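Local coordinates for protein Ves (PDB 5V00), which is of unknown molecular function but, as a bicupin of the HutD family, is involved in histidine utilization in Pseudomonas, at residues Gln130-Val135 with Gly182-Ile187; Val135-Ser140 with Asp177-Gly182; Thr144-Ser149 with Cys166-Gly171. All coordinates share one frame; numbering follows the deposited sequence.

Interaction 1: residues Gln130-Val135 with Gly182-Ile187; sequences QWVDGV and GRCCLI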
ATOM      1  N   GLN B 130      11.962  13.600 -10.673  1.00 18.29           N
ATOM      2  CA  GLN B 130      11.856  14.328 -11.932  1.00 18.39           C
ATOM      3  C   GLN B 130      10.471  14.163 -12.558  1.00 19.75           C
ATOM      4  O   GLN B 130      10.000  13.047 -12.766  1.00 18.67           O
ATOM      5  CB  GLN B 130      12.916  13.780 -12.858  1.00 16.38           C
ATOM      6  CG  GLN B 130      12.911  14.458 -14.233  1.00 18.63           C
ATOM      7  CD  GLN B 130      13.998  13.959 -15.151  1.00 21.96           C
ATOM      8  OE1 GLN B 130      14.663  12.985 -14.892  1.00 20.78           O
ATOM      9  NE2 GLN B 130      14.114  14.627 -16.313  1.00 23.35           N
ATOM     10  N   TRP B 131       9.819  15.259 -12.882  1.00 17.81           N
ATOM     11  CA  TRP B 131       8.589  15.252 -13.686  1.00 18.29           C
ATOM     12  C   TRP B 131       8.956  15.145 -15.163  1.00 21.64           C
ATOM     13  O   TRP B 131       9.902  15.844 -15.641  1.00 20.11           O
ATOM     14  CB  TRP B 131       7.787  16.511 -13.421  1.00 17.69           C
ATOM     15  CG  TRP B 131       7.145  16.533 -12.094  1.00 17.53           C
ATOM     16  CD1 TRP B 131       7.618  17.069 -10.950  1.00 18.58           C
ATOM     17  CD2 TRP B 131       5.869  16.002 -11.793  1.00 18.22           C
ATOM     18  NE1 TRP B 131       6.727  16.899  -9.933  1.00 19.61           N
ATOM     19  CE2 TRP B 131       5.641  16.230 -10.425  1.00 18.87           C
ATOM     20  CE3 TRP B 131       4.941  15.267 -12.525  1.00 20.25           C
ATOM     21  CZ2 TRP B 131       4.477  15.794  -9.754  1.00 18.61           C
ATOM     22  CZ3 TRP B 131       3.743  14.873 -11.878  1.00 19.39           C
ATOM     23  CH2 TRP B 131       3.565  15.096 -10.482  1.00 18.58           C
ATOM     24  N   VAL B 132       8.258  14.256 -15.879  1.00 18.72           N
ATOM     25  CA  VAL B 132       8.570  13.937 -17.282  1.00 19.62           C
ATOM     26  C   VAL B 132       7.312  13.853 -18.117  1.00 20.21           C
ATOM     27  O   VAL B 132       6.174  13.837 -17.571  1.00 19.97           O
ATOM     28  CB  VAL B 132       9.421  12.654 -17.441  1.00 19.26           C
ATOM     29  CG1 VAL B 132      10.738  12.721 -16.707  1.00 19.14           C
ATOM     30  CG2 VAL B 132       8.594  11.448 -17.073  1.00 20.11           C
ATOM     31  N   ASP B 133       7.477  13.801 -19.463  1.00 21.51           N
ATOM     32  CA  ASP B 133       6.339  13.616 -20.325  1.00 20.92           C
ATOM     33  C   ASP B 133       6.818  12.930 -21.558  1.00 21.33           C
ATOM     34  O   ASP B 133       8.028  12.786 -21.785  1.00 20.72           O
ATOM     35  CB  ASP B 133       5.679  14.941 -20.628  1.00 21.91           C
ATOM     36  CG  ASP B 133       4.252  14.831 -21.196  1.00 26.20           C
ATOM     37  OD1 ASP B 133       3.626  13.749 -21.323  1.00 26.59           O
ATOM     38  OD2 ASP B 133       3.757  15.962 -21.470  1.00 32.27           O
ATOM     39  N   GLY B 134       5.902  12.458 -22.364  1.00 20.19           N
ATOM     40  CA  GLY B 134       6.279  11.807 -23.614  1.00 23.42           C
ATOM     41  C   GLY B 134       6.882  10.429 -23.374  1.00 22.53           C
ATOM     42  O   GLY B 134       6.637   9.771 -22.368  1.00 24.75           O
ATOM     43  N   VAL B 135       7.770  10.036 -24.256  1.00 19.85           N
ATOM     44  CA  VAL B 135       8.397   8.724 -24.189  1.00 22.88           C
ATOM     45  C   VAL B 135       9.757   8.856 -23.486  1.00 25.24           C
ATOM     46  O   VAL B 135      10.570   9.701 -23.825  1.00 25.54           O
ATOM     47  CB  VAL B 135       8.524   8.111 -25.595  1.00 26.97           C
ATOM     48  CG1 VAL B 135       9.282   6.796 -25.521  1.00 29.67           C
ATOM     49  CG2 VAL B 135       7.161   7.924 -26.242  1.00 30.94           C
ATOM     50  N   GLY B 182       4.056   8.935 -21.017  1.00 19.71           N
ATOM     51  CA  GLY B 182       3.046   9.853 -20.454  1.00 19.90           C
ATOM     52  C   GLY B 182       3.483  10.761 -19.334  1.00 20.76           C
ATOM     53  O   GLY B 182       4.619  10.673 -18.865  1.00 21.65           O
ATOM     54  N   ARG B 183       2.605  11.629 -18.882  1.00 18.82           N
ATOM     55  CA  ARG B 183       2.972  12.652 -17.945  1.00 19.50           C
ATOM     56  C   ARG B 183       2.974  12.111 -16.521  1.00 21.65           C
ATOM     57  O   ARG B 183       1.893  11.657 -16.015  1.00 19.91           O
ATOM     58  CB  ARG B 183       2.036  13.818 -18.054  1.00 21.37           C
ATOM     59  CG  ARG B 183       2.452  15.050 -17.257  1.00 25.65           C
ATOM     60  CD  ARG B 183       3.186  15.999 -18.127  1.00 30.26           C
ATOM     61  NE  ARG B 183       3.557  17.334 -17.602  1.00 28.02           N
ATOM     62  CZ  ARG B 183       4.761  17.652 -17.008  1.00 34.97           C
ATOM     63  NH1 ARG B 183       5.768  16.761 -16.687  1.00 31.91           N
ATOM     64  NH2 ARG B 183       4.959  18.927 -16.652  1.00 33.81           N
ATOM     65  N   CYS B 184       4.104  12.126 -15.876  1.00 20.19           N
ATOM     66  CA  CYS B 184       4.248  11.496 -14.571  1.00 18.51           C
ATOM     67  C   CYS B 184       5.487  12.008 -13.849  1.00 19.19           C
ATOM     68  O   CYS B 184       6.329  12.720 -14.428  1.00 19.23           O
ATOM     69  CB  CYS B 184       4.343   9.978 -14.759  1.00 17.16           C
ATOM     70  SG  CYS B 184       5.824   9.412 -15.660  1.00 18.01           S
ATOM     71  N   CYS B 185       5.621  11.645 -12.585  1.00 16.95           N
ATOM     72  CA  CYS B 185       6.765  11.948 -11.766  1.00 17.84           C
ATOM     73  C   CYS B 185       7.547  10.674 -11.472  1.00 19.48           C
ATOM     74  O   CYS B 185       6.955   9.626 -11.108  1.00 18.64           O
ATOM     75  CB  CYS B 185       6.361  12.637 -10.453  1.00 18.79           C
ATOM     76  SG  CYS B 185       7.761  13.255  -9.481  1.00 17.68           S
ATOM     77  N   LEU B 186       8.821  10.707 -11.731  1.00 15.89           N
ATOM     78  CA  LEU B 186       9.761   9.602 -11.504  1.00 17.14           C
ATOM     79  C   LEU B 186      10.524   9.838 -10.215  1.00 18.31           C
ATOM     80  O   LEU B 186      11.216  10.853 -10.086  1.00 19.07           O
ATOM     81  CB  LEU B 186      10.788   9.467 -12.649  1.00 16.91           C
ATOM     82  CG  LEU B 186      10.209   9.272 -14.043  1.00 18.65           C
ATOM     83  CD1 LEU B 186      11.340   9.229 -15.028  1.00 22.30           C
ATOM     84  CD2 LEU B 186       9.255   8.091 -14.171  1.00 19.97           C
ATOM     85  N   ILE B 187      10.423   8.953  -9.222  1.00 16.08           N
ATOM     86  CA  ILE B 187      11.175   9.061  -7.988  1.00 17.03           C
ATOM     87  C   ILE B 187      12.018   7.814  -7.769  1.00 19.59           C
ATOM     88  O   ILE B 187      11.534   6.684  -7.993  1.00 18.04           O
ATOM     89  CB  ILE B 187      10.263   9.320  -6.793  1.00 17.37           C
ATOM     90  CG1 ILE B 187       9.537  10.671  -6.984  1.00 20.26           C
ATOM     91  CG2 ILE B 187      10.951   9.224  -5.471  1.00 19.30           C
ATOM     92  CD1 ILE B 187       8.460  10.944  -5.998  1.00 22.95           C
TER
HETATM   93  O   HOH W   1       8.177  17.972 -17.199  1.00 44.86           O
HETATM   94  O   HOH W   2       7.153   9.598 -19.715  1.00 31.75           O

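Interaction 2: residues Val135-Ser140 with Asp177-Gly182; sequences VQRFFS and DISVTG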
ATOM      1  N   VAL B 135       7.770  10.036 -24.256  1.00 19.85           N
ATOM      2  CA  VAL B 135       8.397   8.724 -24.189  1.00 22.88           C
ATOM      3  C   VAL B 135       9.757   8.856 -23.486  1.00 25.24           C
ATOM      4  O   VAL B 135      10.570   9.701 -23.825  1.00 25.54           O
ATOM      5  CB  VAL B 135       8.524   8.111 -25.595  1.00 26.97           C
ATOM      6  CG1 VAL B 135       9.282   6.796 -25.521  1.00 29.67           C
ATOM      7  CG2 VAL B 135       7.161   7.924 -26.242  1.00 30.94           C
ATOM      8  N   GLN B 136       9.987   8.086 -22.443  1.00 19.80           N
ATOM      9  CA  GLN B 136      11.217   8.177 -21.645  1.00 23.74           C
ATOM     10  C   GLN B 136      11.763   6.764 -21.443  1.00 21.63           C
ATOM     11  O   GLN B 136      11.023   5.728 -21.450  1.00 20.74           O
ATOM     12  CB  GLN B 136      10.927   8.726 -20.266  1.00 29.66           C
ATOM     13  CG  GLN B 136      10.108  10.021 -20.321  1.00 33.56           C
ATOM     14  CD  GLN B 136      10.933  11.180 -20.441  1.00 32.19           C
ATOM     15  OE1 GLN B 136      12.006  11.242 -19.729  1.00 37.50           O
ATOM     16  NE2 GLN B 136      10.591  12.087 -21.350  1.00 38.82           N
ATOM     17  N   ARG B 137      13.076   6.682 -21.208  1.00 17.05           N
ATOM     18  CA  ARG B 137      13.723   5.413 -20.914  1.00 18.48           C
ATOM     19  C   ARG B 137      14.915   5.708 -20.036  1.00 17.97           C
ATOM     20  O   ARG B 137      15.703   6.609 -20.399  1.00 17.57           O
ATOM     21  CB  ARG B 137      14.225   4.710 -22.161  1.00 18.49           C
ATOM     22  CG  ARG B 137      14.795   3.344 -21.881  1.00 19.82           C
ATOM     23  CD  ARG B 137      15.434   2.769 -23.158  1.00 20.05           C
ATOM     24  NE  ARG B 137      15.940   1.430 -23.000  1.00 19.52           N
ATOM     25  CZ  ARG B 137      16.561   0.738 -23.939  1.00 19.44           C
ATOM     26  NH1 ARG B 137      16.663   1.294 -25.121  1.00 20.47           N
ATOM     27  NH2 ARG B 137      17.025  -0.486 -23.660  1.00 21.10           N
ATOM     28  N   PHE B 138      15.014   5.056 -18.906  1.00 17.17           N
ATOM     29  CA  PHE B 138      16.132   5.213 -18.030  1.00 18.99           C
ATOM     30  C   PHE B 138      16.627   3.917 -17.483  1.00 21.19           C
ATOM     31  O   PHE B 138      15.884   2.940 -17.394  1.00 18.53           O
ATOM     32  CB  PHE B 138      15.828   6.233 -16.912  1.00 19.30           C
ATOM     33  CG  PHE B 138      14.734   5.812 -15.970  1.00 19.92           C
ATOM     34  CD1 PHE B 138      13.399   5.996 -16.325  1.00 19.48           C
ATOM     35  CD2 PHE B 138      15.012   5.239 -14.786  1.00 23.35           C
ATOM     36  CE1 PHE B 138      12.375   5.624 -15.468  1.00 20.24           C
ATOM     37  CE2 PHE B 138      13.970   4.895 -13.925  1.00 24.54           C
ATOM     38  CZ  PHE B 138      12.653   5.052 -14.302  1.00 26.26           C
ATOM     39  N   PHE B 139      17.903   3.905 -17.070  1.00 18.35           N
ATOM     40  CA  PHE B 139      18.535   2.755 -16.410  1.00 17.38           C
ATOM     41  C   PHE B 139      18.859   3.202 -15.001  1.00 19.90           C
ATOM     42  O   PHE B 139      19.481   4.282 -14.822  1.00 18.02           O
ATOM     43  CB  PHE B 139      19.809   2.276 -17.094  1.00 16.98           C
ATOM     44  CG  PHE B 139      19.597   1.897 -18.529  1.00 18.10           C
ATOM     45  CD1 PHE B 139      19.404   2.872 -19.506  1.00 19.71           C
ATOM     46  CD2 PHE B 139      19.631   0.608 -18.899  1.00 19.85           C
ATOM     47  CE1 PHE B 139      19.167   2.541 -20.825  1.00 21.26           C
ATOM     48  CE2 PHE B 139      19.422   0.234 -20.282  1.00 21.57           C
ATOM     49  CZ  PHE B 139      19.199   1.219 -21.219  1.00 20.11           C
ATOM     50  N   SER B 140      18.535   2.365 -14.020  1.00 18.39           N
ATOM     51  CA  SER B 140      18.802   2.735 -12.646  1.00 19.03           C
ATOM     52  C   SER B 140      19.109   1.558 -11.753  1.00 20.26           C
ATOM     53  O   SER B 140      18.421   0.521 -11.846  1.00 19.18           O
ATOM     54  CB  SER B 140      17.644   3.526 -12.081  1.00 20.36           C
ATOM     55  OG  SER B 140      17.959   3.928 -10.761  1.00 20.98           O
ATOM     56  N   ASP B 177      16.023  -1.386 -16.462  1.00 19.36           N
ATOM     57  CA  ASP B 177      15.813  -0.609 -17.703  1.00 17.89           C
ATOM     58  C   ASP B 177      14.366  -0.375 -17.858  1.00 22.37           C
ATOM     59  O   ASP B 177      13.609  -1.349 -18.076  1.00 22.51           O
ATOM     60  CB  ASP B 177      16.311  -1.497 -18.873  1.00 20.78           C
ATOM     61  CG  ASP B 177      16.091  -0.942 -20.236  1.00 21.39           C
ATOM     62  OD1 ASP B 177      15.497   0.120 -20.518  1.00 20.70           O
ATOM     63  OD2 ASP B 177      16.618  -1.668 -21.133  1.00 25.72           O
ATOM     64  N   ILE B 178      13.934   0.838 -17.690  1.00 18.93           N
ATOM     65  CA  ILE B 178      12.522   1.185 -17.529  1.00 20.74           C
ATOM     66  C   ILE B 178      12.142   2.201 -18.600  1.00 20.94           C
ATOM     67  O   ILE B 178      12.711   3.262 -18.724  1.00 19.61           O
ATOM     68  CB  ILE B 178      12.186   1.735 -16.105  1.00 23.19           C
ATOM     69  CG1 ILE B 178      12.514   0.672 -15.063  1.00 29.03           C
ATOM     70  CG2 ILE B 178      10.721   2.162 -16.083  1.00 23.83           C
ATOM     71  CD1 ILE B 178      12.383   1.171 -13.644  1.00 31.08           C
ATOM     72  N   SER B 179      11.108   1.854 -19.381  1.00 18.94           N
ATOM     73  CA  SER B 179      10.510   2.790 -20.299  1.00 20.44           C
ATOM     74  C   SER B 179       9.200   3.282 -19.738  1.00 25.50           C
ATOM     75  O   SER B 179       8.422   2.489 -19.164  1.00 23.25           O
ATOM     76  CB  SER B 179      10.245   2.098 -21.644  1.00 26.43           C
ATOM     77  OG  SER B 179      11.484   1.706 -22.327  1.00 28.15           O
ATOM     78  N   VAL B 180       8.902   4.566 -19.928  1.00 19.97           N
ATOM     79  CA  VAL B 180       7.669   5.133 -19.465  1.00 20.93           C
ATOM     80  C   VAL B 180       7.076   6.013 -20.552  1.00 21.63           C
ATOM     81  O   VAL B 180       7.815   6.712 -21.230  1.00 23.87           O
ATOM     82  CB  VAL B 180       7.882   6.020 -18.223  1.00 23.54           C
ATOM     83  CG1 VAL B 180       6.585   6.528 -17.697  1.00 24.70           C
ATOM     84  CG2 VAL B 180       8.603   5.274 -17.151  1.00 27.06           C
ATOM     85  N   THR B 181       5.758   5.973 -20.741  1.00 19.08           N
ATOM     86  CA  THR B 181       5.087   6.889 -21.679  1.00 19.64           C
ATOM     87  C   THR B 181       3.995   7.613 -20.981  1.00 20.80           C
ATOM     88  O   THR B 181       3.122   6.966 -20.322  1.00 21.98           O
ATOM     89  CB  THR B 181       4.505   6.099 -22.909  1.00 22.96           C
ATOM     90  OG1 THR B 181       5.597   5.456 -23.609  1.00 27.65           O
ATOM     91  CG2 THR B 181       3.782   7.060 -23.821  1.00 28.21           C
ATOM     92  N   GLY B 182       4.056   8.935 -21.017  1.00 19.71           N
ATOM     93  CA  GLY B 182       3.046   9.853 -20.454  1.00 19.90           C
ATOM     94  C   GLY B 182       3.483  10.761 -19.334  1.00 20.76           C
ATOM     95  O   GLY B 182       4.619  10.673 -18.865  1.00 21.65           O
TER

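Interaction 3: residues Thr144-Ser149 with Cys166-Gly171; sequences TVLVFS and CLQVDG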
ATOM      1  N   THR B 144      14.410   1.408  -4.905  1.00 18.28           N
ATOM      2  CA  THR B 144      12.972   1.650  -5.094  1.00 17.77           C
ATOM      3  C   THR B 144      12.764   2.698  -6.176  1.00 19.53           C
ATOM      4  O   THR B 144      13.429   3.719  -6.210  1.00 18.26           O
ATOM      5  CB  THR B 144      12.346   2.159  -3.791  1.00 20.62           C
ATOM      6  OG1 THR B 144      12.514   1.160  -2.793  1.00 23.30           O
ATOM      7  CG2 THR B 144      10.868   2.472  -3.947  1.00 22.19           C
ATOM      8  N   VAL B 145      11.896   2.388  -7.083  1.00 17.90           N
ATOM      9  CA  VAL B 145      11.505   3.288  -8.155  1.00 17.16           C
ATOM     10  C   VAL B 145      10.025   3.496  -8.121  1.00 20.74           C
ATOM     11  O   VAL B 145       9.242   2.522  -8.103  1.00 18.90           O
ATOM     12  CB  VAL B 145      11.959   2.796  -9.582  1.00 18.12           C
ATOM     13  CG1 VAL B 145      11.529   3.841 -10.617  1.00 20.92           C
ATOM     14  CG2 VAL B 145      13.446   2.557  -9.614  1.00 19.94           C
ATOM     15  N   LEU B 146       9.581   4.752  -8.193  1.00 17.21           N
ATOM     16  CA  LEU B 146       8.193   5.106  -8.076  1.00 17.93           C
ATOM     17  C   LEU B 146       7.799   5.906  -9.331  1.00 18.11           C
ATOM     18  O   LEU B 146       8.590   6.799  -9.792  1.00 18.26           O
ATOM     19  CB  LEU B 146       7.893   5.965  -6.822  1.00 19.36           C
ATOM     20  CG  LEU B 146       8.253   5.236  -5.541  1.00 23.26           C
ATOM     21  CD1 LEU B 146       8.518   6.320  -4.478  1.00 26.96           C
ATOM     22  CD2 LEU B 146       7.039   4.421  -5.118  1.00 23.74           C
ATOM     23  N   VAL B 147       6.651   5.619  -9.869  1.00 15.92           N
ATOM     24  CA  VAL B 147       6.090   6.315 -11.043  1.00 16.13           C
ATOM     25  C   VAL B 147       4.701   6.767 -10.703  1.00 17.72           C
ATOM     26  O   VAL B 147       3.793   5.964 -10.609  1.00 17.92           O
ATOM     27  CB  VAL B 147       6.090   5.474 -12.349  1.00 15.88           C
ATOM     28  CG1 VAL B 147       5.591   6.264 -13.514  1.00 18.55           C
ATOM     29  CG2 VAL B 147       7.473   4.952 -12.671  1.00 17.40           C
ATOM     30  N   PHE B 148       4.503   8.094 -10.580  1.00 16.14           N
ATOM     31  CA  PHE B 148       3.214   8.678 -10.174  1.00 17.43           C
ATOM     32  C   PHE B 148       2.593   9.398 -11.350  1.00 20.10           C
ATOM     33  O   PHE B 148       3.179  10.348 -11.884  1.00 18.72           O
ATOM     34  CB  PHE B 148       3.443   9.682  -9.041  1.00 16.56           C
ATOM     35  CG  PHE B 148       2.208  10.408  -8.585  1.00 16.91           C
ATOM     36  CD1 PHE B 148       1.288   9.774  -7.761  1.00 19.78           C
ATOM     37  CD2 PHE B 148       1.982  11.730  -8.951  1.00 17.76           C
ATOM     38  CE1 PHE B 148       0.139  10.404  -7.369  1.00 19.91           C
ATOM     39  CE2 PHE B 148       0.823  12.365  -8.622  1.00 18.65           C
ATOM     40  CZ  PHE B 148      -0.082  11.751  -7.742  1.00 18.61           C
ATOM     41  N   SER B 149       1.439   8.937 -11.803  1.00 17.90           N
ATOM     42  CA  SER B 149       0.740   9.463 -12.972  1.00 19.44           C
ATOM     43  C   SER B 149      -0.075  10.736 -12.737  1.00 21.25           C
ATOM     44  O   SER B 149      -0.812  10.797 -11.726  1.00 19.84           O
ATOM     45  CB  SER B 149      -0.232   8.394 -13.503  1.00 19.74           C
ATOM     46  OG  SER B 149      -1.027   8.918 -14.532  1.00 19.51           O
ATOM     47  N   CYS B 166      -0.005   5.022  -8.828  1.00 17.79           N
ATOM     48  CA  CYS B 166       1.456   4.986  -8.665  1.00 18.02           C
ATOM     49  C   CYS B 166       2.003   3.580  -8.755  1.00 20.04           C
ATOM     50  O   CYS B 166       1.522   2.718  -8.055  1.00 20.34           O
ATOM     51  CB  CYS B 166       1.780   5.541  -7.269  1.00 19.91           C
ATOM     52  SG  CYS B 166       3.499   5.774  -6.871  1.00 20.53           S
ATOM     53  N   LEU B 167       3.002   3.350  -9.614  1.00 17.70           N
ATOM     54  CA  LEU B 167       3.699   2.103  -9.700  1.00 19.28           C
ATOM     55  C   LEU B 167       4.922   2.181  -8.841  1.00 20.63           C
ATOM     56  O   LEU B 167       5.575   3.248  -8.733  1.00 19.80           O
ATOM     57  CB  LEU B 167       4.073   1.856 -11.143  1.00 20.38           C
ATOM     58  CG  LEU B 167       4.776   0.538 -11.382  1.00 20.14           C
ATOM     59  CD1 LEU B 167       4.286  -0.154 -12.625  1.00 21.87           C
ATOM     60  CD2 LEU B 167       6.276   0.693 -11.373  1.00 22.18           C
ATOM     61  N   GLN B 168       5.235   1.096  -8.130  1.00 16.49           N
ATOM     62  CA  GLN B 168       6.402   0.989  -7.268  1.00 18.12           C
ATOM     63  C   GLN B 168       7.186  -0.285  -7.582  1.00 20.20           C
ATOM     64  O   GLN B 168       6.604  -1.377  -7.624  1.00 19.84           O
ATOM     65  CB  GLN B 168       6.023   0.957  -5.819  1.00 19.32           C
ATOM     66  CG  GLN B 168       7.163   0.801  -4.839  1.00 19.31           C
ATOM     67  CD  GLN B 168       6.766   1.062  -3.369  1.00 18.85           C
ATOM     68  OE1 GLN B 168       5.715   1.618  -3.084  1.00 20.74           O
ATOM     69  NE2 GLN B 168       7.711   0.819  -2.469  1.00 21.12           N
ATOM     70  N   VAL B 169       8.482  -0.121  -7.844  1.00 17.87           N
ATOM     71  CA  VAL B 169       9.384  -1.270  -7.969  1.00 20.43           C
ATOM     72  C   VAL B 169      10.151  -1.279  -6.669  1.00 22.46           C
ATOM     73  O   VAL B 169      10.703  -0.243  -6.176  1.00 23.84           O
ATOM     74  CB  VAL B 169      10.372  -1.149  -9.137  1.00 22.92           C
ATOM     75  CG1 VAL B 169      11.299  -2.392  -9.125  1.00 27.86           C
ATOM     76  CG2 VAL B 169       9.696  -0.901 -10.395  1.00 23.90           C
ATOM     77  N   ASP B 170      10.268  -2.426  -6.018  1.00 22.15           N
ATOM     78  CA  ASP B 170      11.006  -2.558  -4.727  1.00 26.08           C
ATOM     79  C   ASP B 170      12.036  -3.670  -4.846  1.00 26.55           C
ATOM     80  O   ASP B 170      11.900  -4.553  -5.673  1.00 26.30           O
ATOM     81  CB  ASP B 170      10.130  -3.040  -3.594  1.00 29.05           C
ATOM     82  CG  ASP B 170       9.355  -1.966  -2.913  1.00 39.71           C
ATOM     83  OD1 ASP B 170       9.915  -0.865  -2.658  1.00 38.88           O
ATOM     84  OD2 ASP B 170       8.194  -2.350  -2.503  1.00 42.97           O
ATOM     85  N   GLY B 171      13.029  -3.602  -3.985  1.00 28.52           N
ATOM     86  CA  GLY B 171      14.069  -4.662  -3.924  1.00 29.86           C
ATOM     87  C   GLY B 171      14.907  -4.844  -5.140  1.00 31.14           C
ATOM     88  O   GLY B 171      15.423  -5.905  -5.426  1.00 33.74           O
TER
HETATM   89  O   HOH W   3      13.425  -1.707  -1.935  1.00 38.26           O

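Interaction 1: residues Gln130-Val135 with Gly182-Ile187
An antiparallel strand pair at the edge of a five-stranded cupin sheet joins Q130-V135 to G182-I187. Q130 with L186 and V132 with C184 form hydrogen-bonded pairs, and the two short axes run at 146°. Between these pairs, W131 lies opposite C185 as a non-hydrogen-bonded pair. C185 CB stands over the centre of the six-membered ring of W131, 3.4 Å from its centroid and practically on the ring normal. With SG anti to the backbone N, the sulfur reaches over the five-membered ring on the same indole face, a sulfur-aromatic contact. The indole is pinned by W131 NE1, which is hydrogen-bonded to T71 OG1.

On the other face V132 CG1 meets L186 CD1 at 3.9 Å. V132 O accepts twice: from C184 N, and from R183 NH1 at 3.1 Å, which approaches steeply above the carbonyl plane. A bend at chi2 (96°) brings the guanidinium back to that oxygen, while D133 OD2 stays 4.1 Å from R183 NE, out of the guanidinium plane, where no N-H points at it. G182 N donates to G134 O where the strands end. Strand 144-149 flanks 184-191 on its other side, and F116 of strand 113-120 touches C185.

Interaction 2: residues Val135-Ser140 with Asp177-Gly182
The antiparallel pair V135-S140 and D177-G182, part of a four-stranded cupin sheet, has two faces of very different character. The backbone supplies four N-H...O bonds, two in each of the hydrogen-bonded pairs Q136 with V180 and F138 with I178; the straightest runs from I178 N to F138 O (2.9 Å, 173°).

The tight part is the face bearing F138, I178 and V180. F138 CG takes the crowded position between the backbone N and the carbonyl carbon (chi1 65°), which leans the ring across toward the partner strand. I178 CB then sits over one ring face, offset toward the rim, with F138 CZ at 3.8 Å; V180 CG2 meets the ring edge at CE1, 4.1 Å away. I178 and V180 are buried, while Q136, on the same face, sends its NE2 away to D133 O.

The opposite face, with V135, R137, F139, D177, S179 and T181, is mostly solvent-exposed and sparsely packed. V135 CG2 and T181 OG1 are 3.9 Å apart, and S179 OG only brushes R137 CG. Order here comes from a side-on salt bridge: the extended R137 chain sends NE to D177 OD1 (2.8 Å) and NH2 to D177 OD2 (2.8 Å), both nearly straight and both using syn lone pairs. The guanidinium and carboxylate planes lie 13° apart. Gripped at its edge by R137, the carboxylate also rests against a face of the F139 ring, with F139 CE2 3.5 Å from D177 OD2.

Strand 135-140 is an outer strand of its sheet, while 176-181 has 154-156 as its other neighbour, whose V154 and V156 pack on V180 and I178. Beneath the apolar face, F138 reaches L186 and E188 of strand 184-191, and both F138 and I178 touch V145 of strand 144-149.

Interaction 3: residues Thr144-Ser149 with Cys166-Gly171
Q168 OE1 is the best-held polar side-chain atom of this contact: two donors grip it, T35 OG1 and W14 NE1, both outside the strand pair. The other end of the amide is fixed too, since Q168 NE2 donates to D170 OD1 (2.8 Å, 157°), meeting the carboxylate from above its plane. With CG anti to the backbone N and the chain extended beyond it, the flat amide lies alongside L146, whose CD2 meets Q168 CG at 3.6 Å. An alanine here would remove OE1, NE2 and CG, and would probably leave T35 OG1, W14 NE1 and D170 OD1 without these partners and loosen the packing against L146 CD2.

The backbone is a regular antiparallel pair at 172°. Hydrogen-bonded pairs V145 with V169 and V147 with L167 give four bonds, including V169 N to V145 O at 2.8 Å. On their face, V145 and V169 meet CB to CB at 4.3 Å. At the strand end, a water donates to T144 OG1 and accepts from G171 N.

Strand 144-149 is bordered by 184-191 and strand 166-170 by 10-14. The L146 and F148 face packs on strands 29-36 and 47-54, and the F148 ring stacks with F116.

In the fold
From the N terminus, with strand 10-14 and over a hundred further residues behind it, the chain runs through Q130-V135, directly into V135-S140, then T144-S149. It returns by C166-G171, D177-G182 and G182-I187, so the second partners appear in reverse order: interaction 3 closes the innermost loop, interaction 2 encloses it, and interaction 1 encloses both. Nothing crosses. Interactions 1 and 2 share V135 and G182, where the chain passes from one sheet to the other. Interactions 1 and 3 belong to the same five-stranded sheet, joined where C185 N lies 2.9 Å from F148 O. Interaction 2 belongs to the four-stranded sheet facing it, packed there by F138 CE1 against L186 CD1 (3.8 Å).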